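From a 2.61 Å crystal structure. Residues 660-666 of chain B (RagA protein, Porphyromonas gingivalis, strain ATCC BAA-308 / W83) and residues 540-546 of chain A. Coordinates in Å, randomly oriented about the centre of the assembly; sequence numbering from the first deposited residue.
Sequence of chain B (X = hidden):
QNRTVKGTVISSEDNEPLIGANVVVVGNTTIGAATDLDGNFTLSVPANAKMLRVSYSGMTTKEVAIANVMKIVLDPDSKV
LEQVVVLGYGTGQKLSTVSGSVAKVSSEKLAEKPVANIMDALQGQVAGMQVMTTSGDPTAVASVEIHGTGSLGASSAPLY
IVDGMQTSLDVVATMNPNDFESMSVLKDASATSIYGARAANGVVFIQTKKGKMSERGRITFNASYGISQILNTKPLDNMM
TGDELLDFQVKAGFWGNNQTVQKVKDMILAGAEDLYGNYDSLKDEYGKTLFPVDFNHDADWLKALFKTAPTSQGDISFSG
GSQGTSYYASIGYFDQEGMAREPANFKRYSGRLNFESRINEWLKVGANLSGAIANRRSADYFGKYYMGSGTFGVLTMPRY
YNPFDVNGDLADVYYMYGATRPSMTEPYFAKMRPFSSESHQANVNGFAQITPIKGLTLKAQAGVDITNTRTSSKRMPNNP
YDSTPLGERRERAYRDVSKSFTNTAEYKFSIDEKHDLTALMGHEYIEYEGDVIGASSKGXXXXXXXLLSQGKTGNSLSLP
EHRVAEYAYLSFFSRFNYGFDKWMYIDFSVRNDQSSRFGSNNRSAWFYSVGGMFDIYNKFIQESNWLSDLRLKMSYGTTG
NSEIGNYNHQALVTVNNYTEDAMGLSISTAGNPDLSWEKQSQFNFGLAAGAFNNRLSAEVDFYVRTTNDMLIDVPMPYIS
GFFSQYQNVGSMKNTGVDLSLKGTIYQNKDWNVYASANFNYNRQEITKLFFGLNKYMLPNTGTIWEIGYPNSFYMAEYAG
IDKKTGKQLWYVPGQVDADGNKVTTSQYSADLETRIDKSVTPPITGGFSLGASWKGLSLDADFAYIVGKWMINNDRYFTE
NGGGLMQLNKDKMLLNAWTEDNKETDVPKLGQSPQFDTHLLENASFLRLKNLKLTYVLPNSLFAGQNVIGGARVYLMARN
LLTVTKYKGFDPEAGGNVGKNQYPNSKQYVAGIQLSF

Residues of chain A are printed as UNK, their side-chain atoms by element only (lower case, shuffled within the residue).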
# COMPACT_ATOMS: atom_id res chain seq x y z
N GLU B 660 15.90 0.55 17.17
CA GLU B 660 15.74 0.75 15.74
C GLU B 660 16.88 0.14 14.93
O GLU B 660 16.78 0.08 13.70
CB GLU B 660 15.64 2.23 15.44
CG GLU B 660 14.21 2.71 15.39
CD GLU B 660 14.06 4.13 15.89
OE1 GLU B 660 15.05 4.79 16.21
OE2 GLU B 660 12.90 4.57 15.97
N ASP B 661 17.92 -0.35 15.60
CA ASP B 661 19.15 -0.77 14.97
C ASP B 661 19.38 -2.27 14.99
O ASP B 661 20.39 -2.73 14.44
CB ASP B 661 20.31 -0.07 15.67
CG ASP B 661 20.14 1.43 15.69
OD1 ASP B 661 20.46 2.08 14.67
OD2 ASP B 661 19.66 1.98 16.70
N ALA B 662 18.48 -3.05 15.60
CA ALA B 662 18.65 -4.50 15.72
C ALA B 662 17.28 -5.12 15.92
O ALA B 662 16.37 -4.49 16.47
CB ALA B 662 19.58 -4.90 16.89
N MET B 663 17.14 -6.37 15.50
CA MET B 663 15.85 -7.04 15.52
C MET B 663 15.61 -7.68 16.87
O MET B 663 16.55 -8.19 17.50
CB MET B 663 15.78 -8.09 14.41
CG MET B 663 14.60 -9.00 14.55
SD MET B 663 14.30 -9.94 13.05
CE MET B 663 15.09 -11.50 13.51
N GLY B 664 14.37 -7.64 17.33
CA GLY B 664 13.94 -8.34 18.54
C GLY B 664 13.03 -9.51 18.19
O GLY B 664 12.19 -9.41 17.30
N LEU B 665 13.22 -10.63 18.90
CA LEU B 665 12.36 -11.81 18.77
C LEU B 665 11.63 -12.05 20.08
O LEU B 665 12.20 -11.87 21.16
CB LEU B 665 13.17 -13.04 18.39
CG LEU B 665 13.64 -13.07 16.94
CD1 LEU B 665 14.55 -14.24 16.78
CD2 LEU B 665 12.47 -13.14 15.98
N SER B 666 10.37 -12.46 19.97
CA SER B 666 9.53 -12.75 21.12
C SER B 666 8.69 -13.98 20.80
O SER B 666 8.39 -14.26 19.63
CB SER B 666 8.60 -11.58 21.46
OG SER B 666 9.25 -10.64 22.29
N UNK A 540 15.10 -5.71 7.58
CA UNK A 540 14.85 -7.10 7.97
C UNK A 540 16.17 -7.81 8.20
O UNK A 540 17.15 -7.59 7.49
c UNK A 540 11.53 -5.86 4.80
c UNK A 540 10.46 -5.76 5.69
c UNK A 540 12.70 -6.52 5.19
c UNK A 540 11.73 -6.98 7.32
c UNK A 540 14.06 -7.81 6.87
c UNK A 540 10.57 -6.32 6.95
c UNK A 540 12.80 -7.10 6.45
N UNK A 541 16.21 -8.68 9.21
CA UNK A 541 17.41 -9.47 9.46
C UNK A 541 17.18 -10.95 9.22
O UNK A 541 18.07 -11.76 9.49
o UNK A 541 18.96 -6.19 12.56
c UNK A 541 17.94 -9.25 10.88
c UNK A 541 18.71 -7.96 10.99
c UNK A 541 18.84 -7.43 12.40
o UNK A 541 18.86 -8.24 13.35
N UNK A 542 16.03 -11.31 8.66
CA UNK A 542 15.79 -12.72 8.42
C UNK A 542 14.77 -12.91 7.31
O UNK A 542 13.75 -12.21 7.23
c UNK A 542 15.31 -13.43 9.69
o UNK A 542 14.50 -14.56 9.40
N UNK A 543 15.08 -13.90 6.46
CA UNK A 543 14.26 -14.40 5.37
C UNK A 543 12.80 -14.64 5.75
O UNK A 543 11.90 -14.43 4.93
o UNK A 543 15.49 -16.75 2.91
o UNK A 543 13.71 -15.43 2.90
c UNK A 543 14.68 -15.99 3.47
c UNK A 543 14.88 -15.73 4.91
N UNK A 544 12.56 -15.15 6.96
CA UNK A 544 11.27 -15.65 7.40
C UNK A 544 10.41 -14.58 8.05
O UNK A 544 9.23 -14.83 8.30
c UNK A 544 13.68 -18.78 8.98
n UNK A 544 15.17 -18.69 8.89
c UNK A 544 11.56 -18.20 7.76
c UNK A 544 11.45 -16.80 8.40
c UNK A 544 12.98 -18.68 7.62
N UNK A 545 10.99 -13.41 8.34
CA UNK A 545 10.30 -12.32 9.03
C UNK A 545 10.39 -11.06 8.16
O UNK A 545 11.15 -10.12 8.45
c UNK A 545 10.91 -12.12 10.41
c UNK A 545 9.88 -13.95 11.82
c UNK A 545 12.24 -13.22 12.26
c UNK A 545 11.17 -13.42 11.19
N UNK A 546 9.60 -11.04 7.08
CA UNK A 546 9.71 -10.00 6.07
C UNK A 546 8.35 -9.37 5.74
O UNK A 546 8.15 -8.87 4.62
c UNK A 546 12.80 -9.31 2.84
c UNK A 546 10.39 -10.54 4.81
s UNK A 546 12.71 -11.00 3.41
c UNK A 546 11.87 -10.76 4.97

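Position 540 carries seven side-chain carbons, one leading into a ring of six, with no heteroatom. That is phenylalanine, and Phe A540 turns its CA-to-CB bond away from chain B, its CB 6.5 Å from SD of Met B663 and its ring farther still.

Position 541 has three carbons in line, the third bearing two oxygens: a carboxylate on a two-carbon arm, reaching out to the backbone of chain B where Ala B662 gives way to Met B663. The atoms spell glutamate. With chi1 m and chi2 t, Glu A541 is extended enough for OE2 to accept a weak hydrogen bond from N of Met B663, at 3.3 Å and 146°. The same OE2 lies 3.3 Å from CB of Met B663, while OE1 comes within 3.6 Å of CA of Ala B662. Both oxygens also have hydrogen-bonding partners elsewhere in the structure.

At 542 there is one carbon and one oxygen, the carbon 4.3 Å from CE of Met B663. This is serine. Ser A542 does more within its own chain than across the contact: its OG accepts a hydrogen bond from N of position 544 at 3.2 Å, and its O takes one from N of position 545, also 3.2 Å, closing a type I turn.

Position 543 shows two carbons, the second with two oxygens: aspartate. Asp A543 sits in the turn, exposed and out of reach of chain B.

Position 544 has four carbons in a row ending in a nitrogen: lysine. Lys A544 is exposed too, and its CB, 8.2 Å from CE of Met B663, is as near as its side chain comes.

Position 545 has four carbons, forked at the second, with one tip meeting two side chains of chain B: leucine. CD1 of Leu A545 lies 3.6 Å from CE of Met B663 and 3.7 Å from CD2 of Leu B665.

Position 546 runs two carbons, a sulfur and a last carbon without branching, which is methionine; Met A546 stays out of reach.

The contact works by giving Met B663 two roles. Its backbone N meets the carboxylate of Glu A541, while its side chain, t at chi1 and chi2, extends until CE reaches Leu A545. Glu A541, Ser A542 and Leu A545 point their CA-to-CB bonds toward the other stretch, while Asp A543 and Lys A544, in the middle of the turn, make no contact with it. The rule is compact: a carboxylate weakly bonded to a backbone NH, and, at the end of the following turn, a leucine for the apolar tips, burying 247 Å² in all.

Chain A, residues 540-546: FESDKLM
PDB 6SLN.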